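PDB 6MN4: aminoglycoside N(3)-acetyltransferase, AAC(3)-IVa from Escherichia coli, which catalyses transfer of an acetyl group from acetyl-CoA to the 3-amino group of 2-deoxystreptamine antibiotics, and probably so confers resistance to drugs such as gentamicin and apramycin. Local coordinates for residues A[170-175]-A[183-188]; A[61-66]-A[82-87]; A[189-194]-A[250-255]. The protein carries 1 engineered substitution. All coordinates share one frame; numbering follows the deposited sequence.

Contact 1: A[170-175]-A[183-188]. With AM2 (apramycin), chain G.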
loop_
_atom_site.group_PDB
_atom_site.type_symbol
_atom_site.label_atom_id
_atom_site.label_comp_id
_atom_site.label_asym_id
_atom_site.label_seq_id
_atom_site.Cartn_x
_atom_site.Cartn_y
_atom_site.Cartn_z
ATOM N N ARG A 170 14.630 -0.859 13.350
ATOM C CA ARG A 170 14.034 0.402 12.949
ATOM C C ARG A 170 13.229 0.941 14.125
ATOM O O ARG A 170 12.855 0.197 15.033
ATOM C CB ARG A 170 13.146 0.228 11.709
ATOM C CG ARG A 170 13.898 -0.245 10.471
ATOM C CD ARG A 170 14.780 0.855 9.903
ATOM N NE ARG A 170 16.033 0.341 9.355
ATOM C CZ ARG A 170 16.235 0.087 8.066
ATOM N NH1 ARG A 170 15.265 0.298 7.188
ATOM N NH2 ARG A 170 17.406 -0.373 7.650
ATOM N N HIS A 171 12.968 2.247 14.117
ATOM C CA HIS A 171 12.299 2.866 15.251
ATOM C C HIS A 171 11.340 3.955 14.791
ATOM O O HIS A 171 11.418 4.459 13.669
ATOM C CB HIS A 171 13.306 3.452 16.247
ATOM C CG HIS A 171 13.838 4.794 15.851
ATOM N ND1 HIS A 171 15.004 4.948 15.133
ATOM C CD2 HIS A 171 13.371 6.044 16.084
ATOM C CE1 HIS A 171 15.232 6.235 14.940
ATOM N NE2 HIS A 171 14.254 6.921 15.503
ATOM N N CYS A 172 10.423 4.301 15.690
ATOM C CA CYS A 172 9.526 5.437 15.539
ATOM C C CYS A 172 9.372 6.078 16.914
ATOM O O CYS A 172 10.056 5.707 17.873
ATOM C CB CYS A 172 8.179 5.005 14.946
ATOM S SG CYS A 172 7.160 4.010 16.064
ATOM N N THR A 173 8.468 7.048 17.020
ATOM C CA THR A 173 8.216 7.675 18.307
ATOM C C THR A 173 6.759 8.096 18.389
ATOM O O THR A 173 6.143 8.470 17.387
ATOM C CB THR A 173 9.104 8.895 18.548
ATOM O OG1 THR A 173 8.694 9.549 19.753
ATOM C CG2 THR A 173 8.948 9.859 17.422
ATOM N N ILE A 174 6.221 8.031 19.602
ATOM C CA ILE A 174 4.859 8.464 19.878
ATOM C C ILE A 174 4.889 9.391 21.084
ATOM O O ILE A 174 5.965 9.818 21.519
ATOM C CB ILE A 174 3.928 7.251 20.079
ATOM C CG1 ILE A 174 4.458 6.268 21.135
ATOM C CG2 ILE A 174 3.738 6.515 18.771
ATOM C CD1 ILE A 174 4.176 6.632 22.578
ATOM N N LEU A 175 3.720 9.714 21.627
ATOM C CA LEU A 175 3.615 10.571 22.807
ATOM C C LEU A 175 2.965 9.771 23.931
ATOM O O LEU A 175 1.741 9.622 23.968
ATOM C CB LEU A 175 2.829 11.841 22.495
ATOM C CG LEU A 175 3.713 13.040 22.151
ATOM C CD1 LEU A 175 2.888 14.290 21.898
ATOM C CD2 LEU A 175 4.710 13.283 23.263
ATOM N N VAL A 183 10.368 4.094 20.244
ATOM C CA VAL A 183 9.899 2.713 20.223
ATOM C C VAL A 183 10.758 1.955 19.222
ATOM O O VAL A 183 10.640 2.164 18.008
ATOM C CB VAL A 183 8.411 2.620 19.856
ATOM C CG1 VAL A 183 7.965 1.164 19.794
ATOM C CG2 VAL A 183 7.569 3.417 20.850
ATOM N N ASP A 184 11.626 1.076 19.721
ATOM C CA ASP A 184 12.513 0.301 18.863
ATOM C C ASP A 184 11.877 -1.037 18.518
ATOM O O ASP A 184 11.336 -1.722 19.391
ATOM C CB ASP A 184 13.863 0.076 19.536
ATOM C CG ASP A 184 14.514 1.362 19.956
ATOM O OD1 ASP A 184 14.058 1.946 20.959
ATOM O OD2 ASP A 184 15.474 1.792 19.284
ATOM N N TYR A 185 11.953 -1.406 17.243
ATOM C CA TYR A 185 11.418 -2.664 16.748
ATOM C C TYR A 185 12.366 -3.200 15.684
ATOM O O TYR A 185 13.382 -2.580 15.356
ATOM C CB TYR A 185 9.998 -2.480 16.198
ATOM C CG TYR A 185 9.906 -1.497 15.049
ATOM C CD1 TYR A 185 9.963 -1.932 13.733
ATOM C CD2 TYR A 185 9.760 -0.135 15.283
ATOM C CE1 TYR A 185 9.879 -1.040 12.678
ATOM C CE2 TYR A 185 9.675 0.767 14.233
ATOM C CZ TYR A 185 9.736 0.307 12.931
ATOM O OH TYR A 185 9.655 1.193 11.881
ATOM N N LEU A 186 12.034 -4.363 15.133
ATOM C CA LEU A 186 12.834 -4.977 14.079
ATOM C C LEU A 186 11.944 -5.192 12.864
ATOM O O LEU A 186 11.026 -6.017 12.900
ATOM C CB LEU A 186 13.461 -6.283 14.559
ATOM C CG LEU A 186 14.541 -6.058 15.619
ATOM C CD1 LEU A 186 14.243 -6.865 16.873
ATOM C CD2 LEU A 186 15.927 -6.375 15.073
ATOM N N GLU A 187 12.214 -4.448 11.799
ATOM C CA GLU A 187 11.414 -4.481 10.585
ATOM C C GLU A 187 12.086 -5.344 9.522
ATOM O O GLU A 187 13.290 -5.610 9.564
ATOM C CB GLU A 187 11.188 -3.061 10.050
ATOM C CG GLU A 187 10.182 -2.962 8.910
ATOM C CD GLU A 187 9.680 -1.554 8.680
ATOM O OE1 GLU A 187 10.434 -0.594 8.951
ATOM O OE2 GLU A 187 8.529 -1.411 8.217
ATOM N N ASN A 188 11.278 -5.789 8.566
ATOM C CA ASN A 188 11.750 -6.583 7.436
ATOM C C ASN A 188 11.743 -5.749 6.155
ATOM O O ASN A 188 11.053 -6.056 5.181
ATOM C CB ASN A 188 10.880 -7.826 7.280
ATOM C CG ASN A 188 9.423 -7.482 7.021
ATOM O OD1 ASN A 188 8.761 -6.863 7.857
ATOM N ND2 ASN A 188 8.924 -7.860 5.850
HETATM C CA1 AM2 G . 11.878 2.826 3.569
HETATM C CA2 AM2 G . 13.271 2.216 3.381
HETATM C CA3 AM2 G . 14.100 2.240 4.672
HETATM C CA4 AM2 G . 14.082 3.575 5.347
HETATM C CA5 AM2 G . 12.630 4.094 5.530
HETATM C CA6 AM2 G . 12.606 5.363 6.281
HETATM C CA7 AM2 G . 13.190 5.096 7.680
HETATM C CA8 AM2 G . 14.679 4.686 7.581
HETATM C CA9 AM2 G . 13.844 7.356 8.322
HETATM O OA4 AM2 G . 11.948 4.210 4.208
HETATM O OA5 AM2 G . 14.887 3.536 6.634
HETATM N NA2 AM2 G . 13.119 0.826 2.950
HETATM N NA7 AM2 G . 12.966 6.222 8.580
HETATM O OA6 AM2 G . 13.416 6.296 5.543
HETATM O OA8 AM2 G . 15.107 4.232 8.780
HETATM O OA1 AM2 G . 11.180 2.035 4.416
HETATM C CB1 AM2 G . 16.226 4.866 9.240
HETATM C CB2 AM2 G . 17.347 5.021 8.189
HETATM C CB3 AM2 G . 18.585 5.581 8.774
HETATM C CB4 AM2 G . 18.465 5.936 10.222
HETATM C CB5 AM2 G . 17.855 4.790 11.071
HETATM C CB6 AM2 G . 17.321 5.347 12.332
HETATM O OB1 AM2 G . 16.744 4.104 10.414
HETATM N NB4 AM2 G . 19.811 6.265 10.754
HETATM O OB2 AM2 G . 17.666 3.733 7.625
HETATM O OB3 AM2 G . 18.962 6.784 8.022
HETATM O OB6 AM2 G . 16.003 4.910 12.465
HETATM C CC1 AM2 G . 9.872 1.620 3.944
HETATM C CC2 AM2 G . 9.134 1.218 5.213
HETATM C CC3 AM2 G . 7.777 0.595 4.854
HETATM C CC4 AM2 G . 6.866 1.612 4.195
HETATM C CC5 AM2 G . 7.552 2.654 3.287
HETATM C CC6 AM2 G . 9.102 2.696 3.171
HETATM N NC4 AM2 G . 5.884 0.864 3.397
HETATM N NC6 AM2 G . 9.393 2.588 1.735
HETATM O OC2 AM2 G . 9.921 0.293 5.921
HETATM O OC3 AM2 G . 7.157 0.142 6.033
#
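Y185 places CG between its own backbone N and carbonyl carbon (chi1 60°), and this lays its ring back over the partner strand, on the backbone of R170. In R170, CG stands anti to the carbonyl carbon (chi1 -62°). Further bends at chi2 and chi3 carry the guanidinium away from segment 183-188 toward apramycin.

The carbonyl O of R170 lies over one face of the Y185 ring, offset toward the rim and 3.1 Å from CD2. CB of R170 packs against CZ of the same ring at 3.6 Å. The alpha carbon of H171 comes obliquely to the ring, close to CE2. Past the tyrosine, the side chains of R170 and E187 cross at about a right angle. CG of R170 is 3.8 Å from OE1 of E187, while the guanidinium and carboxylate planes are turned 77° apart. NH1 of R170 faces OD2 of D189 in a salt bridge whose modelled length is doubtful.

Four backbone bonds hold the strands, two between R170 and Y185 and two between C172 and V183. In the non-hydrogen-bonded pair between them, H171 and D184 bring their CA atoms to 4.4 Å. CA of H171 makes a CA-H...O contact of 3.3 Å with the carbonyl O of V183. On the same side of the hairpin as Y185, SG of C172 packs on CB of V183 at 4.2 Å.

Three side chains reach the drug. OE2 of E187 accepts a hydrogen bond from apramycin OC3 at 3.0 Å. Apramycin OB2 sits over the centre of one face of the R170 guanidinium. ND1 of H171 lies 2.8 Å from OB6. The arrangement is an antiparallel beta hairpin, strands 168-176 and 179-187, whose open end, away from the turn, lines one side of the apramycin pocket.

Contact 2: A[61-66]-A[82-87]. With AM2 (apramycin), chain G; PO4 (phosphate ion), chain M.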
loop_
_atom_site.group_PDB
_atom_site.type_symbol
_atom_site.label_atom_id
_atom_site.label_comp_id
_atom_site.label_asym_id
_atom_site.label_seq_id
_atom_site.Cartn_x
_atom_site.Cartn_y
_atom_site.Cartn_z
ATOM N N VAL A 61 -9.214 2.200 0.523
ATOM C CA VAL A 61 -8.095 2.238 1.455
ATOM C C VAL A 61 -6.852 2.686 0.703
ATOM O O VAL A 61 -6.625 2.276 -0.439
ATOM C CB VAL A 61 -7.861 0.872 2.131
ATOM C CG1 VAL A 61 -6.870 1.005 3.278
ATOM C CG2 VAL A 61 -9.170 0.304 2.617
ATOM N N MET A 62 -6.061 3.541 1.340
ATOM C CA MET A 62 -4.822 4.054 0.781
ATOM C C MET A 62 -3.804 4.193 1.901
ATOM O O MET A 62 -4.177 4.443 3.054
ATOM C CB MET A 62 -5.014 5.419 0.093
ATOM C CG MET A 62 -6.036 5.425 -1.036
ATOM S SD MET A 62 -6.350 7.056 -1.744
ATOM C CE MET A 62 -4.701 7.495 -2.245
ATOM N N PRO A 63 -2.519 4.017 1.598
ATOM C CA PRO A 63 -1.487 4.280 2.606
ATOM C C PRO A 63 -1.522 5.735 3.045
ATOM O O PRO A 63 -1.947 6.623 2.301
ATOM C CB PRO A 63 -0.180 3.938 1.879
ATOM C CG PRO A 63 -0.527 3.960 0.413
ATOM C CD PRO A 63 -1.951 3.516 0.334
ATOM N N SER A 64 -1.076 5.978 4.275
ATOM C CA SER A 64 -1.224 7.307 4.849
ATOM C C SER A 64 -0.206 7.548 5.955
ATOM O O SER A 64 -0.456 8.332 6.875
ATOM C CB SER A 64 -2.653 7.486 5.376
ATOM O OG SER A 64 -2.925 8.840 5.693
ATOM N N TRP A 65 0.945 6.891 5.876
ATOM C CA TRP A 65 1.932 7.038 6.932
ATOM C C TRP A 65 2.796 8.273 6.697
ATOM O O TRP A 65 2.853 8.830 5.597
ATOM C CB TRP A 65 2.808 5.790 7.041
ATOM C CG TRP A 65 3.510 5.395 5.776
ATOM C CD1 TRP A 65 4.615 5.983 5.231
ATOM C CD2 TRP A 65 3.167 4.307 4.909
ATOM N NE1 TRP A 65 4.975 5.333 4.073
ATOM C CE2 TRP A 65 4.103 4.300 3.856
ATOM C CE3 TRP A 65 2.156 3.340 4.921
ATOM C CZ2 TRP A 65 4.055 3.368 2.822
ATOM C CZ3 TRP A 65 2.115 2.408 3.893
ATOM C CH2 TRP A 65 3.055 2.432 2.858
ATOM N N SER A 66 3.478 8.695 7.762
ATOM C CA SER A 66 4.273 9.916 7.755
ATOM C C SER A 66 5.706 9.692 7.298
ATOM O O SER A 66 6.329 10.618 6.764
ATOM C CB SER A 66 4.291 10.535 9.153
ATOM O OG SER A 66 5.145 9.796 10.013
ATOM N N PRO A 82 6.181 12.108 1.357
ATOM C CA PRO A 82 6.089 12.521 -0.054
ATOM C C PRO A 82 6.185 11.371 -1.038
ATOM O O PRO A 82 5.693 11.497 -2.166
ATOM C CB PRO A 82 7.268 13.492 -0.214
ATOM C CG PRO A 82 7.563 13.967 1.167
ATOM C CD PRO A 82 7.270 12.801 2.063
ATOM N N ASP A 83 6.791 10.250 -0.652
ATOM C CA ASP A 83 6.915 9.132 -1.575
ATOM C C ASP A 83 5.584 8.453 -1.868
ATOM O O ASP A 83 5.527 7.608 -2.767
ATOM C CB ASP A 83 7.911 8.110 -1.029
ATOM C CG ASP A 83 8.641 7.369 -2.129
ATOM O OD1 ASP A 83 8.080 6.390 -2.667
ATOM O OD2 ASP A 83 9.775 7.774 -2.464
ATOM N N LEU A 84 4.519 8.799 -1.148
ATOM C CA LEU A 84 3.223 8.178 -1.380
ATOM C C LEU A 84 2.345 8.966 -2.342
ATOM O O LEU A 84 1.326 8.435 -2.800
ATOM C CB LEU A 84 2.491 7.965 -0.050
ATOM C CG LEU A 84 3.009 6.795 0.807
ATOM C CD1 LEU A 84 2.261 6.691 2.125
ATOM C CD2 LEU A 84 2.931 5.473 0.054
ATOM N N GLY A 85 2.708 10.204 -2.664
ATOM C CA GLY A 85 2.061 10.948 -3.723
ATOM C C GLY A 85 0.946 11.853 -3.223
ATOM O O GLY A 85 0.533 11.818 -2.061
ATOM N N VAL A 86 0.446 12.673 -4.151
ATOM C CA VAL A 86 -0.570 13.661 -3.806
ATOM C C VAL A 86 -1.888 12.981 -3.458
ATOM O O VAL A 86 -2.566 13.370 -2.501
ATOM C CB VAL A 86 -0.734 14.679 -4.953
ATOM C CG1 VAL A 86 -0.973 13.969 -6.276
ATOM C CG2 VAL A 86 -1.866 15.656 -4.657
ATOM N N VAL A 87 -2.267 11.953 -4.221
ATOM C CA VAL A 87 -3.539 11.275 -3.986
ATOM C C VAL A 87 -3.591 10.711 -2.573
ATOM O O VAL A 87 -4.629 10.770 -1.901
ATOM C CB VAL A 87 -3.763 10.179 -5.047
ATOM C CG1 VAL A 87 -5.191 9.698 -5.017
ATOM C CG2 VAL A 87 -3.411 10.701 -6.432
HETATM C CA1 AM2 G . 11.878 2.826 3.569
HETATM C CA2 AM2 G . 13.271 2.216 3.381
HETATM C CA3 AM2 G . 14.100 2.240 4.672
HETATM C CA4 AM2 G . 14.082 3.575 5.347
HETATM C CA5 AM2 G . 12.630 4.094 5.530
HETATM C CA6 AM2 G . 12.606 5.363 6.281
HETATM C CA7 AM2 G . 13.190 5.096 7.680
HETATM C CA8 AM2 G . 14.679 4.686 7.581
HETATM C CA9 AM2 G . 13.844 7.356 8.322
HETATM O OA4 AM2 G . 11.948 4.210 4.208
HETATM O OA5 AM2 G . 14.887 3.536 6.634
HETATM N NA2 AM2 G . 13.119 0.826 2.950
HETATM N NA7 AM2 G . 12.966 6.222 8.580
HETATM O OA6 AM2 G . 13.416 6.296 5.543
HETATM O OA8 AM2 G . 15.107 4.232 8.780
HETATM O OA1 AM2 G . 11.180 2.035 4.416
HETATM C CB1 AM2 G . 16.226 4.866 9.240
HETATM C CB2 AM2 G . 17.347 5.021 8.189
HETATM C CB3 AM2 G . 18.585 5.581 8.774
HETATM C CB4 AM2 G . 18.465 5.936 10.222
HETATM C CB5 AM2 G . 17.855 4.790 11.071
HETATM C CB6 AM2 G . 17.321 5.347 12.332
HETATM O OB1 AM2 G . 16.744 4.104 10.414
HETATM N NB4 AM2 G . 19.811 6.265 10.754
HETATM O OB2 AM2 G . 17.666 3.733 7.625
HETATM O OB3 AM2 G . 18.962 6.784 8.022
HETATM O OB6 AM2 G . 16.003 4.910 12.465
HETATM C CC1 AM2 G . 9.872 1.620 3.944
HETATM C CC2 AM2 G . 9.134 1.218 5.213
HETATM C CC3 AM2 G . 7.777 0.595 4.854
HETATM C CC4 AM2 G . 6.866 1.612 4.195
HETATM C CC5 AM2 G . 7.552 2.654 3.287
HETATM C CC6 AM2 G . 9.102 2.696 3.171
HETATM N NC4 AM2 G . 5.884 0.864 3.397
HETATM N NC6 AM2 G . 9.393 2.588 1.735
HETATM O OC2 AM2 G . 9.921 0.293 5.921
HETATM O OC3 AM2 G . 7.157 0.142 6.033
HETATM P P PO4 M . 2.949 12.318 -7.343
HETATM O O1 PO4 M . 3.886 11.512 -8.213
HETATM O O2 PO4 M . 2.376 13.468 -8.139
HETATM O O3 PO4 M . 3.726 12.860 -6.167
HETATM O O4 PO4 M . 1.821 11.435 -6.859
#
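The C-terminal end of strand 59-63, in the mixed central sheet, and the loop that follows it meet the 3-10 turn and helix start of 82-87, with L84 wedged against P63 and W65. The contact is buried and apolar.

CD1 of L84 does most of the touching. It rests over one face of the W65 indole, 3.5 Å from CE2, in a CH-pi contact with the five-membered ring that is only 16° off the ring normal. The same methyl group meets CB of P63 at 3.7 Å. The other methyl, CD2, touches both CZ2 of W65 and CG of P63. The L84 side chain and the indole cross at about a right angle.

W65 has CG between its backbone N and carbonyl carbon (chi1 56°), a setting that swings the indole toward L84. The opposite face of the ring receives apramycin. CC4 of the drug stands over it near the rim, and NC4 is 3.2 Å from CZ2. The indole is sandwiched between L84 and the 2-deoxystreptamine ring of apramycin, the ring that the enzyme acetylates.

Farther back, M62 bends at chi3 (57°) to bring CE to CG1 of V87 at 3.6 Å. CE also approaches the carbonyl O of V87. The V87 side chain also packs on L46 and I47 of helix 42-54.

G85 is the N-cap residue of helix 86-91. The backbone N of V86 donates to O4 of a phosphate ion at 3.3 Å. F33 N is a second donor to this ion, which probably comes from the crystallisation liquor.

Contact 3: A[189-194]-A[250-255]. With ZN (zinc ion), chain H; AM2 (apramycin), chain G.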
loop_
_atom_site.group_PDB
_atom_site.type_symbol
_atom_site.label_atom_id
_atom_site.label_comp_id
_atom_site.label_asym_id
_atom_site.label_seq_id
_atom_site.Cartn_x
_atom_site.Cartn_y
_atom_site.Cartn_z
ATOM N N ASP A 189 12.523 -4.677 6.148
ATOM C CA ASP A 189 12.580 -3.835 4.966
ATOM C C ASP A 189 13.939 -3.947 4.287
ATOM O O ASP A 189 14.931 -4.380 4.879
ATOM C CB ASP A 189 12.265 -2.366 5.291
ATOM C CG ASP A 189 13.196 -1.770 6.323
ATOM O OD1 ASP A 189 14.032 -2.508 6.889
ATOM O OD2 ASP A 189 13.092 -0.548 6.563
ATOM N N HIS A 190 13.950 -3.563 3.016
ATOM C CA HIS A 190 15.141 -3.562 2.183
ATOM C C HIS A 190 14.872 -2.619 1.014
ATOM O O HIS A 190 13.977 -1.767 1.087
ATOM C CB HIS A 190 15.484 -4.993 1.736
ATOM C CG HIS A 190 14.286 -5.870 1.554
ATOM N ND1 HIS A 190 13.413 -5.726 0.498
ATOM C CD2 HIS A 190 13.811 -6.896 2.298
ATOM C CE1 HIS A 190 12.454 -6.629 0.596
ATOM N NE2 HIS A 190 12.673 -7.352 1.679
ATOM N N CYS A 191 15.637 -2.771 -0.067
ATOM C CA CYS A 191 15.441 -1.929 -1.240
ATOM C C CYS A 191 14.079 -2.144 -1.885
ATOM O O CYS A 191 13.591 -1.250 -2.586
ATOM C CB CYS A 191 16.562 -2.182 -2.252
ATOM S SG CYS A 191 16.526 -3.801 -3.045
ATOM N N CYS A 192 13.455 -3.301 -1.659
ATOM C CA CYS A 192 12.150 -3.667 -2.204
ATOM C C CYS A 192 12.142 -3.731 -3.725
ATOM O O CYS A 192 11.072 -3.889 -4.327
ATOM C CB CYS A 192 11.047 -2.715 -1.718
ATOM S SG CYS A 192 10.565 -2.936 0.009
ATOM N N GLU A 193 13.309 -3.617 -4.364
ATOM C CA GLU A 193 13.364 -3.679 -5.821
ATOM C C GLU A 193 12.909 -5.039 -6.329
ATOM O O GLU A 193 12.133 -5.126 -7.288
ATOM C CB GLU A 193 14.780 -3.371 -6.309
ATOM C CG GLU A 193 15.167 -1.898 -6.233
ATOM C CD GLU A 193 16.510 -1.610 -6.881
ATOM O OE1 GLU A 193 17.018 -2.481 -7.621
ATOM O OE2 GLU A 193 17.061 -0.514 -6.648
ATOM N N ARG A 194 13.366 -6.115 -5.685
ATOM C CA ARG A 194 13.021 -7.462 -6.120
ATOM C C ARG A 194 11.572 -7.829 -5.834
ATOM O O ARG A 194 11.183 -8.971 -6.104
ATOM C CB ARG A 194 13.960 -8.478 -5.471
ATOM C CG ARG A 194 15.380 -8.413 -6.006
ATOM C CD ARG A 194 16.303 -9.339 -5.242
ATOM N NE ARG A 194 15.930 -10.740 -5.412
ATOM C CZ ARG A 194 16.366 -11.510 -6.406
ATOM N NH1 ARG A 194 17.194 -11.014 -7.317
ATOM N NH2 ARG A 194 15.975 -12.775 -6.488
ATOM N N GLU A 250 23.439 -2.023 -0.561
ATOM C CA GLU A 250 23.690 -1.739 0.847
ATOM C C GLU A 250 22.475 -2.053 1.713
ATOM O O GLU A 250 22.627 -2.473 2.866
ATOM C CB GLU A 250 24.099 -0.275 1.015
ATOM C CG GLU A 250 25.030 -0.003 2.188
ATOM C CD GLU A 250 26.024 1.116 1.902
ATOM O OE1 GLU A 250 27.009 0.873 1.171
ATOM O OE2 GLU A 250 25.817 2.242 2.403
ATOM N N GLU A 251 21.268 -1.869 1.178
ATOM C CA GLU A 251 20.066 -2.118 1.966
ATOM C C GLU A 251 19.859 -3.610 2.195
ATOM O O GLU A 251 19.590 -4.046 3.319
ATOM C CB GLU A 251 18.851 -1.502 1.271
ATOM C CG GLU A 251 17.791 -0.970 2.220
ATOM C CD GLU A 251 16.982 0.164 1.617
ATOM O OE1 GLU A 251 16.027 0.629 2.272
ATOM O OE2 GLU A 251 17.304 0.591 0.487
ATOM N N CYS A 252 19.986 -4.409 1.135
ATOM C CA CYS A 252 19.742 -5.840 1.260
ATOM C C CYS A 252 20.862 -6.523 2.030
ATOM O O CYS A 252 20.613 -7.454 2.806
ATOM C CB CYS A 252 19.588 -6.459 -0.127
ATOM S SG CYS A 252 18.036 -6.043 -0.941
ATOM N N ASP A 253 22.104 -6.074 1.830
ATOM C CA ASP A 253 23.226 -6.654 2.557
ATOM C C ASP A 253 23.062 -6.486 4.061
ATOM O O ASP A 253 23.502 -7.345 4.834
ATOM C CB ASP A 253 24.539 -6.023 2.089
ATOM C CG ASP A 253 24.944 -6.482 0.700
ATOM O OD1 ASP A 253 24.217 -7.307 0.104
ATOM O OD2 ASP A 253 25.995 -6.017 0.208
ATOM N N ALA A 254 22.430 -5.393 4.495
ATOM C CA ALA A 254 22.166 -5.216 5.918
ATOM C C ALA A 254 21.119 -6.210 6.408
ATOM O O ALA A 254 21.251 -6.771 7.502
ATOM C CB ALA A 254 21.722 -3.781 6.196
ATOM N N ALA A 255 20.076 -6.441 5.611
ATOM C CA ALA A 255 19.073 -7.432 5.984
ATOM C C ALA A 255 19.670 -8.832 6.013
ATOM O O ALA A 255 19.308 -9.649 6.867
ATOM C CB ALA A 255 17.889 -7.373 5.019
HETATM ZN ZN ZN H . 18.472 -4.586 -2.553
HETATM C CA1 AM2 G . 11.878 2.826 3.569
HETATM C CA2 AM2 G . 13.271 2.216 3.381
HETATM C CA3 AM2 G . 14.100 2.240 4.672
HETATM C CA4 AM2 G . 14.082 3.575 5.347
HETATM C CA5 AM2 G . 12.630 4.094 5.530
HETATM C CA6 AM2 G . 12.606 5.363 6.281
HETATM C CA7 AM2 G . 13.190 5.096 7.680
HETATM C CA8 AM2 G . 14.679 4.686 7.581
HETATM C CA9 AM2 G . 13.844 7.356 8.322
HETATM O OA4 AM2 G . 11.948 4.210 4.208
HETATM O OA5 AM2 G . 14.887 3.536 6.634
HETATM N NA2 AM2 G . 13.119 0.826 2.950
HETATM N NA7 AM2 G . 12.966 6.222 8.580
HETATM O OA6 AM2 G . 13.416 6.296 5.543
HETATM O OA8 AM2 G . 15.107 4.232 8.780
HETATM O OA1 AM2 G . 11.180 2.035 4.416
HETATM C CB1 AM2 G . 16.226 4.866 9.240
HETATM C CB2 AM2 G . 17.347 5.021 8.189
HETATM C CB3 AM2 G . 18.585 5.581 8.774
HETATM C CB4 AM2 G . 18.465 5.936 10.222
HETATM C CB5 AM2 G . 17.855 4.790 11.071
HETATM C CB6 AM2 G . 17.321 5.347 12.332
HETATM O OB1 AM2 G . 16.744 4.104 10.414
HETATM N NB4 AM2 G . 19.811 6.265 10.754
HETATM O OB2 AM2 G . 17.666 3.733 7.625
HETATM O OB3 AM2 G . 18.962 6.784 8.022
HETATM O OB6 AM2 G . 16.003 4.910 12.465
HETATM C CC1 AM2 G . 9.872 1.620 3.944
HETATM C CC2 AM2 G . 9.134 1.218 5.213
HETATM C CC3 AM2 G . 7.777 0.595 4.854
HETATM C CC4 AM2 G . 6.866 1.612 4.195
HETATM C CC5 AM2 G . 7.552 2.654 3.287
HETATM C CC6 AM2 G . 9.102 2.696 3.171
HETATM N NC4 AM2 G . 5.884 0.864 3.397
HETATM N NC6 AM2 G . 9.393 2.588 1.735
HETATM O OC2 AM2 G . 9.921 0.293 5.921
HETATM O OC3 AM2 G . 7.157 0.142 6.033
HETATM O O HOH W 1 17.231 -3.463 5.505
#
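E251 reaches from the first turn of helix 250-257 across the backbone of H190 and C191. Its CB lies 3.7 Å from the backbone N of C191. CG and then CD pass over the carbonyl carbon of H190, with CD of E251 3.5 Å from C of H190. Extended beyond CG, the chain carries OE1 as far as apramycin NA2, which donates a hydrogen bond to it at 3.0 Å. The other oxygen, OE2, stays beside CA of C191.

The next residue along the helix faces the metal. SG of C252 and SG of C191 each bind the zinc ion at 2.2 Å. H243 and C249 complete a site of three cysteines and one histidine, in which C249 and C252 form a CxxC pair at the start of the helix. The zinc therefore ties this helix to the loop that follows strand 179-187. SG of C191 also accepts a bond from the backbone N of E193, which probably tempers the charge on the thiolate.

CB of H190 packs against SG of C252 at 3.8 Å. The H190 ring is gripped at both nitrogens. C192 N donates to ND1 in the ring plane, and NE2 is bonded to E159. A water spans the two backbones. It gives protons to O of D189, 2.6 Å from the water O, and to O of E251, 3.3 Å from the water O.

In the fold
Along the chain contact 2 closes first, then contact 1, and contact 3 opens just after it. Their centres lie about 18 to 21 Å from one another. All three touch the same apramycin molecule. The centre of contact 2 sits about 8 Å from the centre of the chain, on strand 59-63 of the mixed seven-stranded sheet. The centres of contacts 1 and 3 are about 19 and 18 Å from the centre of the chain. These two join directly: strand 179-187 runs on into 189-194, and R170 of contact 1 meets D189 of contact 3. The three contacts thus supply much of the pocket: the loop after a central strand, the hairpin, and a zinc-bound loop and helix.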